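Local coordinates for protein dehydrogenase (Chromobacterium violaceum, PDB 3Q2I) that binds NAD(H) and a UDP-linked N-acetylglucosaminuronic acid and probably oxidises that sugar on the way to 2,3-diacetamido-2,3-dideoxy-D-mannuronic acid, at residues 26-31 against 306-311; 87-92 against 116-121; 169-172 against 177-180; 335-340 against 346-351. All coordinates share one frame; numbering follows the deposited sequence.

Contact 1 of 4, residues 26-31 against 306-311; sequences NNHFGA and LYYDNV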
# COMPACT_ATOMS: atom_id res chain seq x y z
N ASN A 26 37.93 25.27 16.14
CA ASN A 26 39.06 26.05 15.61
C ASN A 26 38.65 27.19 14.66
O ASN A 26 39.14 28.33 14.74
CB ASN A 26 40.03 25.05 14.94
CG ASN A 26 41.24 25.71 14.35
OD1 ASN A 26 42.14 26.17 15.07
ND2 ASN A 26 41.30 25.71 13.03
N ASN A 27 37.73 26.92 13.75
CA ASN A 27 37.28 27.93 12.80
C ASN A 27 36.46 29.04 13.46
O ASN A 27 36.41 30.16 12.93
CB ASN A 27 36.36 27.33 11.72
CG ASN A 27 37.05 26.30 10.89
OD1 ASN A 27 37.15 26.43 9.67
ND2 ASN A 27 37.48 25.23 11.53
N HIS A 28 35.75 28.71 14.53
CA HIS A 28 35.00 29.70 15.28
C HIS A 28 35.98 30.57 16.08
O HIS A 28 35.82 31.80 16.11
CB HIS A 28 33.98 29.05 16.22
CG HIS A 28 32.83 28.40 15.50
ND1 HIS A 28 31.57 28.98 15.42
CD2 HIS A 28 32.74 27.21 14.84
CE1 HIS A 28 30.77 28.18 14.72
NE2 HIS A 28 31.45 27.10 14.38
N PHE A 29 36.97 29.93 16.71
CA PHE A 29 38.02 30.75 17.39
C PHE A 29 38.65 31.75 16.42
O PHE A 29 38.74 32.96 16.70
CB PHE A 29 39.10 29.86 18.05
CG PHE A 29 38.60 28.89 19.10
CD1 PHE A 29 37.41 29.09 19.79
CD2 PHE A 29 39.32 27.72 19.36
CE1 PHE A 29 37.00 28.17 20.75
CE2 PHE A 29 38.92 26.80 20.32
CZ PHE A 29 37.73 27.02 21.02
N GLY A 30 39.10 31.29 15.26
CA GLY A 30 39.67 32.16 14.24
C GLY A 30 38.72 33.28 13.87
O GLY A 30 39.11 34.45 13.76
N ALA A 31 37.45 32.94 13.66
CA ALA A 31 36.46 33.93 13.27
C ALA A 31 36.31 35.01 14.33
O ALA A 31 36.18 36.19 14.00
CB ALA A 31 35.11 33.25 13.00
N LEU A 306 32.77 35.56 7.81
CA LEU A 306 31.65 36.28 7.24
C LEU A 306 30.37 35.93 7.96
O LEU A 306 29.55 36.80 8.24
CB LEU A 306 31.51 35.90 5.77
CG LEU A 306 31.58 36.94 4.67
CD1 LEU A 306 31.33 36.26 3.31
CD2 LEU A 306 30.63 38.09 5.00
N TYR A 307 30.17 34.64 8.28
CA TYR A 307 28.99 34.23 9.01
C TYR A 307 28.90 35.02 10.30
O TYR A 307 27.84 35.51 10.71
CB TYR A 307 29.04 32.72 9.35
CG TYR A 307 27.74 32.26 9.94
CD1 TYR A 307 27.58 32.12 11.33
CD2 TYR A 307 26.66 32.05 9.11
CE1 TYR A 307 26.35 31.75 11.86
CE2 TYR A 307 25.43 31.68 9.65
CZ TYR A 307 25.29 31.54 11.01
OH TYR A 307 24.03 31.22 11.48
N TYR A 308 30.03 35.14 10.98
CA TYR A 308 30.02 35.87 12.22
C TYR A 308 29.66 37.37 12.05
O TYR A 308 29.01 37.93 12.92
CB TYR A 308 31.37 35.70 12.91
CG TYR A 308 31.36 34.59 13.91
CD1 TYR A 308 31.01 34.82 15.23
CD2 TYR A 308 31.57 33.27 13.50
CE1 TYR A 308 30.96 33.80 16.15
CE2 TYR A 308 31.57 32.27 14.42
CZ TYR A 308 31.21 32.49 15.73
OH TYR A 308 31.23 31.44 16.61
N ASP A 309 29.99 37.99 10.92
CA ASP A 309 29.64 39.40 10.71
C ASP A 309 28.10 39.53 10.73
O ASP A 309 27.57 40.43 11.37
CB ASP A 309 30.19 39.87 9.36
CG ASP A 309 29.82 41.31 9.02
OD1 ASP A 309 30.05 42.18 9.88
OD2 ASP A 309 29.28 41.59 7.92
N ASN A 310 27.36 38.64 10.06
CA ASN A 310 25.90 38.72 10.15
C ASN A 310 25.34 38.52 11.56
O ASN A 310 24.35 39.17 11.94
CB ASN A 310 25.22 37.80 9.12
CG ASN A 310 23.73 37.63 9.38
OD1 ASN A 310 23.30 36.56 9.79
ND2 ASN A 310 22.93 38.67 9.13
N VAL A 311 25.93 37.61 12.34
CA VAL A 311 25.44 37.32 13.68
C VAL A 311 25.69 38.56 14.56
O VAL A 311 24.81 38.96 15.32
CB VAL A 311 26.14 36.11 14.27
CG1 VAL A 311 25.82 35.89 15.73
CG2 VAL A 311 25.81 34.83 13.43
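Tyr308 reaches from helix 304-315 to helix 25-34, and nearly everything that passes between the two segments is carried by its side chain. Its CB points toward the partner helix, and chi1 of -96°, some way from a staggered value, swings the ring out across the gap. CG, and more closely CD2 at 3.6 Å, meet the methyl carbon CB of Ala31, which approaches obliquely. CE2 comes close to the imidazole of His28, and the hydroxyl completes the reach: OH lies 2.8 Å from ND1 of His28 in a nearly straight hydrogen bond (167°) in which either atom could be the donor. The bond lies near the plane of both rings, yet the planes stand 82° apart, so the two aromatics meet rim to rim without stacking. On the far side of the imidazole, NE2 is hydrogen-bonded to Glu105 OE1, so both ring nitrogens are held and the rotation of the ring is fixed. Met103 and Ile80, on adjacent strands of the parallel sheet, pack against both His28 and Tyr308. A C-terminal-domain helix thus docks on the first helix of the NAD-binding Rossmann fold, which follows what is probably the glycine-rich dinucleotide-binding turn.

Contact 2 of 4, residues 87-92 against 116-121; sequences LHPTQS and LEMVKA. With NAI (1,4-dihydronicotinamide adenine dinucleotide), chain B.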
# COMPACT_ATOMS: atom_id res chain seq x y z
N LEU A 87 23.66 16.12 19.60
CA LEU A 87 23.49 16.84 20.85
C LEU A 87 22.99 18.28 20.69
O LEU A 87 22.48 18.84 21.66
CB LEU A 87 24.87 16.88 21.59
CG LEU A 87 25.31 15.52 22.12
CD1 LEU A 87 26.66 15.80 22.80
CD2 LEU A 87 24.34 14.88 23.07
N HIS A 88 23.00 18.81 19.49
CA HIS A 88 22.60 20.23 19.32
C HIS A 88 21.20 20.47 19.86
O HIS A 88 20.92 21.49 20.45
CB HIS A 88 22.70 20.76 17.88
CG HIS A 88 24.06 20.61 17.27
ND1 HIS A 88 24.28 20.66 15.91
CD2 HIS A 88 25.27 20.39 17.83
CE1 HIS A 88 25.57 20.54 15.65
NE2 HIS A 88 26.19 20.36 16.81
N PRO A 89 20.22 19.60 19.56
CA PRO A 89 18.87 19.95 20.01
C PRO A 89 18.72 20.07 21.52
O PRO A 89 18.12 21.06 21.99
CB PRO A 89 18.00 18.80 19.39
CG PRO A 89 18.78 18.50 18.11
CD PRO A 89 20.22 18.44 18.65
N THR A 90 19.15 19.06 22.29
CA THR A 90 18.99 19.14 23.74
C THR A 90 19.78 20.35 24.27
O THR A 90 19.27 21.03 25.15
CB THR A 90 19.33 17.89 24.55
OG1 THR A 90 20.62 17.38 24.20
CG2 THR A 90 18.31 16.78 24.34
N GLN A 91 20.99 20.54 23.75
CA GLN A 91 21.78 21.71 24.22
C GLN A 91 21.12 23.03 23.85
O GLN A 91 21.04 23.96 24.69
CB GLN A 91 23.25 21.61 23.78
CG GLN A 91 23.89 20.31 24.22
CD GLN A 91 25.37 20.20 23.92
OE1 GLN A 91 26.09 19.59 24.71
NE2 GLN A 91 25.83 20.80 22.85
N SER A 92 20.66 23.18 22.61
CA SER A 92 19.99 24.42 22.20
C SER A 92 18.79 24.71 23.10
O SER A 92 18.59 25.85 23.57
CB SER A 92 19.51 24.29 20.73
OG SER A 92 18.95 25.50 20.29
N LEU A 116 12.33 20.55 15.25
CA LEU A 116 11.12 21.29 15.59
C LEU A 116 11.16 21.81 17.02
O LEU A 116 10.79 22.97 17.24
CB LEU A 116 9.81 20.49 15.37
CG LEU A 116 9.55 20.09 13.91
CD1 LEU A 116 8.33 19.19 13.89
CD2 LEU A 116 9.34 21.27 13.04
N GLU A 117 11.58 20.98 17.96
CA GLU A 117 11.55 21.32 19.38
C GLU A 117 12.57 22.43 19.65
O GLU A 117 12.31 23.31 20.48
CB GLU A 117 11.80 20.10 20.25
CG GLU A 117 10.58 19.17 20.32
CD GLU A 117 9.27 19.87 20.76
OE1 GLU A 117 9.28 20.85 21.53
OE2 GLU A 117 8.18 19.45 20.30
N MET A 118 13.71 22.43 18.96
CA MET A 118 14.67 23.51 19.25
C MET A 118 14.15 24.87 18.75
O MET A 118 14.33 25.93 19.40
CB MET A 118 16.08 23.12 18.77
CG MET A 118 16.24 22.94 17.31
SD MET A 118 17.74 21.98 16.94
CE MET A 118 19.03 23.21 17.32
N VAL A 119 13.43 24.89 17.62
CA VAL A 119 12.78 26.09 17.11
C VAL A 119 11.67 26.57 18.06
O VAL A 119 11.54 27.79 18.31
CB VAL A 119 12.31 25.90 15.64
CG1 VAL A 119 11.45 27.07 15.14
CG2 VAL A 119 13.55 25.69 14.73
N LYS A 120 10.84 25.64 18.52
CA LYS A 120 9.73 25.96 19.44
C LYS A 120 10.29 26.59 20.73
O LYS A 120 9.71 27.58 21.22
CB LYS A 120 8.94 24.68 19.79
CG LYS A 120 7.72 24.92 20.71
CD LYS A 120 6.76 23.73 20.71
CE LYS A 120 5.62 23.96 19.72
NZ LYS A 120 4.45 24.70 20.28
N ALA A 121 11.43 26.09 21.22
CA ALA A 121 11.99 26.53 22.52
C ALA A 121 12.55 27.93 22.34
O ALA A 121 12.39 28.77 23.24
CB ALA A 121 13.10 25.57 23.02
PA NAI B . 34.71 16.91 17.18
O1A NAI B . 34.52 15.50 17.56
O2A NAI B . 36.13 17.38 16.63
O5B NAI B . 34.34 17.92 18.33
C5B NAI B . 33.78 17.24 19.42
C4B NAI B . 33.82 18.17 20.63
O4B NAI B . 32.62 18.17 21.42
C3B NAI B . 34.86 17.34 21.38
O3B NAI B . 35.94 18.17 21.82
C2B NAI B . 34.06 16.58 22.45
O2B NAI B . 34.80 16.26 23.62
C1B NAI B . 32.99 17.66 22.73
N9A NAI B . 31.84 17.17 23.45
C8A NAI B . 31.15 16.01 23.21
N7A NAI B . 30.13 15.95 24.02
C5A NAI B . 30.04 17.11 24.76
C6A NAI B . 29.19 17.60 25.77
N6A NAI B . 28.10 16.89 26.22
N1A NAI B . 29.46 18.80 26.31
C2A NAI B . 30.51 19.48 25.90
N3A NAI B . 31.36 19.09 24.96
C4A NAI B . 31.15 17.88 24.39
O3 NAI B . 33.64 17.25 16.04
PN NAI B . 33.64 18.42 15.03
O1N NAI B . 34.15 17.98 13.69
O2N NAI B . 34.22 19.75 15.57
O5D NAI B . 32.09 18.61 14.57
C5D NAI B . 31.42 19.40 15.53
C4D NAI B . 30.07 19.88 15.01
O4D NAI B . 30.39 20.79 13.94
C3D NAI B . 29.22 18.79 14.30
O3D NAI B . 27.85 19.15 14.51
C2D NAI B . 29.55 18.97 12.82
O2D NAI B . 28.45 18.63 11.97
C1D NAI B . 29.80 20.51 12.69
N1N NAI B . 30.67 20.85 11.59
C2N NAI B . 30.30 21.79 10.75
C3N NAI B . 31.06 22.12 9.61
C7N NAI B . 30.64 23.21 8.70
O7N NAI B . 30.95 23.29 7.52
N7N NAI B . 29.84 24.21 9.15
C4N NAI B . 32.19 21.33 9.35
C5N NAI B . 32.59 20.43 10.32
C6N NAI B . 31.82 20.19 11.43
O HOH W 1 16.39 25.89 21.32
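His88, the second residue of 87-92, comes near Met118 through its backbone, its O lying 4.0 Å from Met118 CE; Leu87 before it sets CD1 3.7 Å from the adenine N7A of NAI. The His88 imidazole leads away to the cofactor, its edge facing the nicotinamide-ribose hydroxyl O3D of NAI, with CE1 at 2.9 Å; ND1 and NE2 are hydrogen-bonded to Pro107 O and Thr83 O. Pro89 follows with its ring against the thioether, CG lying 3.8 Å from Met118 SD. Gln91 runs its extended chain to the same adenine as Leu87, OE1 lying 3.7 Å from NAI N6A. Ser92 turns back toward helix 112-125: its CB touches Met118 CE at 3.6 Å, and its OG shares a water with Met118 O, to which the water donates. Met118 reaches both residues because chi1 of 64° sets CG between its backbone N and carbonyl carbon and the chain then bends at chi3. The helices run nearly parallel, 16° apart, with axes 8.9 Å from each other. Apolar contact through one methionine side chain therefore joins the segments, with a bridging water as the polar link, while helix 88-97 turns another side to the cofactor.

Contact 3 of 4, residues 169-172 against 177-180; sequences QEYY and WRGT. With NAI (1,4-dihydronicotinamide adenine dinucleotide), chain B.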
# COMPACT_ATOMS: atom_id res chain seq x y z
N GLN A 169 38.11 5.11 6.52
CA GLN A 169 37.65 4.64 7.81
C GLN A 169 38.18 5.49 8.99
O GLN A 169 37.48 5.68 10.01
CB GLN A 169 37.95 3.16 8.00
CG GLN A 169 37.35 2.52 9.22
CD GLN A 169 35.85 2.46 9.11
OE1 GLN A 169 35.29 2.16 8.04
NE2 GLN A 169 35.17 2.80 10.20
N GLU A 170 39.42 5.94 8.91
CA GLU A 170 40.03 6.62 10.06
C GLU A 170 39.30 7.94 10.37
O GLU A 170 39.24 8.37 11.52
CB GLU A 170 41.53 6.88 9.83
CG GLU A 170 41.84 7.74 8.62
CD GLU A 170 43.21 8.42 8.68
OE1 GLU A 170 43.50 9.25 7.78
OE2 GLU A 170 43.99 8.12 9.61
N TYR A 171 38.65 8.54 9.36
CA TYR A 171 37.81 9.72 9.59
C TYR A 171 36.66 9.42 10.56
O TYR A 171 36.40 10.17 11.51
CB TYR A 171 37.30 10.22 8.22
CG TYR A 171 36.13 11.17 8.32
CD1 TYR A 171 36.32 12.53 8.52
CD2 TYR A 171 34.82 10.69 8.32
CE1 TYR A 171 35.26 13.41 8.66
CE2 TYR A 171 33.76 11.55 8.47
CZ TYR A 171 33.97 12.89 8.62
OH TYR A 171 32.91 13.73 8.77
N TYR A 172 35.92 8.36 10.28
CA TYR A 172 34.81 7.95 11.15
C TYR A 172 35.27 7.43 12.50
O TYR A 172 34.61 7.63 13.49
CB TYR A 172 33.97 6.88 10.45
CG TYR A 172 33.45 7.35 9.11
CD1 TYR A 172 32.24 8.06 9.04
CD2 TYR A 172 34.10 7.05 7.92
CE1 TYR A 172 31.75 8.49 7.84
CE2 TYR A 172 33.58 7.46 6.69
CZ TYR A 172 32.40 8.20 6.68
OH TYR A 172 31.92 8.57 5.45
N TRP A 177 30.95 9.27 18.22
CA TRP A 177 29.72 9.87 17.69
C TRP A 177 29.66 9.76 16.19
O TRP A 177 28.56 9.80 15.61
CB TRP A 177 29.57 11.35 18.15
CG TRP A 177 30.47 12.36 17.49
CD1 TRP A 177 31.70 12.79 17.94
CD2 TRP A 177 30.15 13.17 16.36
NE1 TRP A 177 32.18 13.78 17.13
CE2 TRP A 177 31.22 14.07 16.18
CE3 TRP A 177 29.04 13.26 15.51
CZ2 TRP A 177 31.26 14.98 15.13
CZ3 TRP A 177 29.08 14.16 14.47
CH2 TRP A 177 30.16 15.05 14.30
N ARG A 178 30.80 9.70 15.51
CA ARG A 178 30.82 9.87 14.06
C ARG A 178 30.30 8.57 13.44
O ARG A 178 30.60 7.48 13.92
CB ARG A 178 32.25 10.12 13.56
CG ARG A 178 32.75 11.55 13.95
CD ARG A 178 34.18 11.66 13.45
NE ARG A 178 34.79 12.94 13.88
CZ ARG A 178 34.48 14.13 13.39
NH1 ARG A 178 35.13 15.22 13.85
NH2 ARG A 178 33.51 14.29 12.48
N GLY A 179 29.52 8.74 12.38
CA GLY A 179 29.03 7.59 11.61
C GLY A 179 27.81 6.93 12.21
O GLY A 179 27.46 5.82 11.82
N THR A 180 27.13 7.58 13.16
CA THR A 180 25.98 7.03 13.87
C THR A 180 24.72 7.80 13.47
O THR A 180 24.78 9.00 13.12
CB THR A 180 26.07 7.15 15.44
OG1 THR A 180 26.07 8.54 15.85
CG2 THR A 180 27.31 6.47 15.96
PA NAI B . 34.71 16.91 17.18
O1A NAI B . 34.52 15.50 17.56
O2A NAI B . 36.13 17.38 16.63
O5B NAI B . 34.34 17.92 18.33
C5B NAI B . 33.78 17.24 19.42
C4B NAI B . 33.82 18.17 20.63
O4B NAI B . 32.62 18.17 21.42
C3B NAI B . 34.86 17.34 21.38
O3B NAI B . 35.94 18.17 21.82
C2B NAI B . 34.06 16.58 22.45
O2B NAI B . 34.80 16.26 23.62
C1B NAI B . 32.99 17.66 22.73
N9A NAI B . 31.84 17.17 23.45
C8A NAI B . 31.15 16.01 23.21
N7A NAI B . 30.13 15.95 24.02
C5A NAI B . 30.04 17.11 24.76
C6A NAI B . 29.19 17.60 25.77
N6A NAI B . 28.10 16.89 26.22
N1A NAI B . 29.46 18.80 26.31
C2A NAI B . 30.51 19.48 25.90
N3A NAI B . 31.36 19.09 24.96
C4A NAI B . 31.15 17.88 24.39
O3 NAI B . 33.64 17.25 16.04
PN NAI B . 33.64 18.42 15.03
O1N NAI B . 34.15 17.98 13.69
O2N NAI B . 34.22 19.75 15.57
O5D NAI B . 32.09 18.61 14.57
C5D NAI B . 31.42 19.40 15.53
C4D NAI B . 30.07 19.88 15.01
O4D NAI B . 30.39 20.79 13.94
C3D NAI B . 29.22 18.79 14.30
O3D NAI B . 27.85 19.15 14.51
C2D NAI B . 29.55 18.97 12.82
O2D NAI B . 28.45 18.63 11.97
C1D NAI B . 29.80 20.51 12.69
N1N NAI B . 30.67 20.85 11.59
C2N NAI B . 30.30 21.79 10.75
C3N NAI B . 31.06 22.12 9.61
C7N NAI B . 30.64 23.21 8.70
O7N NAI B . 30.95 23.29 7.52
N7N NAI B . 29.84 24.21 9.15
C4N NAI B . 32.19 21.33 9.35
C5N NAI B . 32.59 20.43 10.32
C6N NAI B . 31.82 20.19 11.43
O HOH W 2 31.66 12.54 11.16
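A water molecule is gripped between Tyr171 and Arg178: it donates to Tyr171 OH at 2.9 Å and accepts from Arg178 NH2 at 2.9 Å, lying in the plane of the guanidinium at its edge. It spans two side chains that cross at about a right angle, with ring and guanidinium planes 47° apart. Tyr171 OH also bonds to the UDP-sugar and to Gln191 NE2, so the phenol is held by substrate, protein and water together. Arg178 runs extended from CG to NE past the short helix, its CD 3.3 Å from Tyr171 O and its CB 3.4 Å from Tyr172 O. The same guanidinium then turns its other terminal nitrogen to the cofactor, NH1 donating to the pyrophosphate oxygen O1N of NAI at 2.9 Å (152°). Trp177 supplies the second grip, as NE1 donates to O1A on the neighbouring phosphorus of NAI, nearly straight at 164°. Its indole also flanks the arginine: CG of Arg178 sits over the ring centre, 3.7 Å above the plane, and CZ2 lies over one face of the guanidinium near its rim. With a positive charge beside it, the pyrophosphate is probably steadied electrostatically as well. Trp177 to Thr180 form a type II beta turn, with Gly179 at positive phi and its CA against Tyr172 CD1. From the C-terminal domain, the turn and helix 169-173 together line the shared pocket where the dinucleotide and the UDP-sugar lie, characteristic of this Rossmann-type oxidoreductase family.

Contact 4 of 4, residues 335-340 against 346-351; sequences LIAMYL and RRVSLP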
# COMPACT_ATOMS: atom_id res chain seq x y z
N LEU A 335 16.43 16.41 4.29
CA LEU A 335 17.29 15.31 4.69
C LEU A 335 16.42 14.22 5.29
O LEU A 335 16.62 13.03 5.01
CB LEU A 335 18.33 15.78 5.74
CG LEU A 335 19.46 16.66 5.22
CD1 LEU A 335 20.18 17.23 6.45
CD2 LEU A 335 20.39 15.82 4.37
N ILE A 336 15.46 14.63 6.15
CA ILE A 336 14.64 13.62 6.86
C ILE A 336 13.72 12.97 5.82
O ILE A 336 13.59 11.72 5.88
CB ILE A 336 13.79 14.26 8.00
CG1 ILE A 336 14.79 14.80 9.06
CG2 ILE A 336 12.82 13.24 8.58
CD1 ILE A 336 15.62 13.74 9.76
N ALA A 337 13.23 13.71 4.82
CA ALA A 337 12.41 13.04 3.79
C ALA A 337 13.25 12.06 2.96
O ALA A 337 12.77 10.94 2.67
CB ALA A 337 11.82 14.08 2.84
N MET A 338 14.50 12.43 2.65
CA MET A 338 15.41 11.54 1.89
C MET A 338 15.68 10.29 2.75
O MET A 338 15.65 9.17 2.22
CB MET A 338 16.77 12.21 1.58
CG MET A 338 16.62 13.46 0.74
SD MET A 338 18.29 14.17 0.56
CE MET A 338 17.95 15.46 -0.62
N TYR A 339 15.94 10.46 4.05
CA TYR A 339 16.19 9.30 4.93
C TYR A 339 14.99 8.38 5.10
O TYR A 339 15.17 7.17 5.03
CB TYR A 339 16.83 9.74 6.27
CG TYR A 339 18.29 10.12 6.20
CD1 TYR A 339 19.04 10.00 5.03
CD2 TYR A 339 18.92 10.60 7.35
CE1 TYR A 339 20.42 10.34 5.01
CE2 TYR A 339 20.29 10.89 7.35
CZ TYR A 339 21.03 10.74 6.18
OH TYR A 339 22.41 11.03 6.15
N LEU A 340 13.81 8.96 5.24
CA LEU A 340 12.59 8.12 5.30
C LEU A 340 12.40 7.41 3.95
O LEU A 340 12.03 6.25 3.91
CB LEU A 340 11.38 9.01 5.59
CG LEU A 340 11.34 9.55 7.01
CD1 LEU A 340 10.31 10.68 7.06
CD2 LEU A 340 11.03 8.40 7.98
N ARG A 346 10.16 4.30 -0.67
CA ARG A 346 8.94 4.96 -1.17
C ARG A 346 9.18 6.45 -1.38
O ARG A 346 10.07 7.05 -0.75
CB ARG A 346 7.79 4.81 -0.18
CG ARG A 346 8.04 5.47 1.15
CD ARG A 346 6.96 5.25 2.22
NE ARG A 346 7.51 5.62 3.52
CZ ARG A 346 7.25 6.75 4.17
NH1 ARG A 346 6.41 7.61 3.62
NH2 ARG A 346 7.84 7.03 5.33
N ARG A 347 8.37 7.03 -2.27
CA ARG A 347 8.38 8.48 -2.49
C ARG A 347 7.87 9.13 -1.22
O ARG A 347 6.88 8.72 -0.64
CB ARG A 347 7.43 8.80 -3.67
CG ARG A 347 7.34 10.29 -4.06
CD ARG A 347 6.36 10.55 -5.24
NE ARG A 347 7.00 10.06 -6.48
CZ ARG A 347 6.53 10.20 -7.74
NH1 ARG A 347 5.43 10.89 -8.00
NH2 ARG A 347 7.21 9.72 -8.78
N VAL A 348 8.58 10.19 -0.79
CA VAL A 348 8.12 10.90 0.43
C VAL A 348 7.85 12.35 0.04
O VAL A 348 8.71 13.01 -0.58
CB VAL A 348 9.21 10.87 1.53
CG1 VAL A 348 8.78 11.78 2.67
CG2 VAL A 348 9.35 9.47 2.06
N SER A 349 6.63 12.82 0.36
CA SER A 349 6.23 14.16 -0.06
C SER A 349 6.20 15.14 1.11
O SER A 349 6.15 14.77 2.28
CB SER A 349 4.85 14.15 -0.72
OG SER A 349 4.91 13.28 -1.85
N LEU A 350 6.34 16.42 0.75
CA LEU A 350 6.48 17.53 1.72
C LEU A 350 5.22 18.40 1.65
O LEU A 350 4.50 18.43 0.67
CB LEU A 350 7.66 18.40 1.34
CG LEU A 350 9.01 17.68 1.40
CD1 LEU A 350 10.07 18.66 1.13
CD2 LEU A 350 9.28 16.98 2.73
N PRO A 351 4.97 19.19 2.73
CA PRO A 351 5.71 19.21 3.98
C PRO A 351 5.46 17.96 4.80
O PRO A 351 4.42 17.33 4.70
CB PRO A 351 5.09 20.42 4.72
CG PRO A 351 3.67 20.49 4.18
CD PRO A 351 3.79 20.07 2.74
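Ala337 and Leu340, one turn apart on helix 325-344, both aim their CB atoms at the segment that follows the helix, and Val348 points back at them. The valine straddles the gap with its two branches. CG1, anti to the backbone N (chi1 172°), lies 3.8 Å from Ala337 CB, while CG2 sits beside Leu340 CB at 4.1 Å. At the branch point, Val348 CB comes to 3.7 Å from Ala337 O, so the valine also packs on the helix backbone. Leu350, two residues on, leaves its backbone at an angle to the helix, but its tip swings in, and CD2 reaches the same Ala337 methyl carbon at 3.9 Å. The alanine is therefore bracketed by a valine branch and a leucine branch. At the other end Arg346, extended from CG to NE, lays its guanidinium against Val348 and Leu340: CG2 of Val348 lies 3.8 Å above one of its faces, toward the rim, and NH2 approaches Leu340 CB obliquely at 4.1 Å. The charge of this group is met by a salt bridge from NH2 to Asp344 OD2, close to the end of the helix. The contact is thus mainly apolar, with a charged side chain laid along its exposed margin.

Val348 and Leu350 are backbone-bonded to Val209 and Glu207 of strand 206-214, which makes strand 348-349 an outermost strand of the mixed sheet within this chain. Helix 187-191 packs on another side of helix 325-344, and Tyr354 of a second subunit touches Leu340.

How the contacts relate
Along the chain, contacts 2, 3 and 4 follow one another, and contact 1 joins the ends of a span that contains both contact 2 and contact 3. Contact 2 belongs to the Rossmann domain, contacts 3 and 4 to the C-terminal domain, and contact 1 brings a helix from each together. Contacts 2 and 3 have centres about 24 Å apart, yet both touch the same NADH, contact 2 at the adenine and the nicotinamide ribose, contact 3 mainly at the pyrophosphate. Contacts 1 and 4, with centres about 32 Å apart, lie on opposite sides of the chain centre, although their helices 304-315 and 325-344 are consecutive. Domain docking at contact 1 thus lies close to the cofactor, while contact 4 is structural packing.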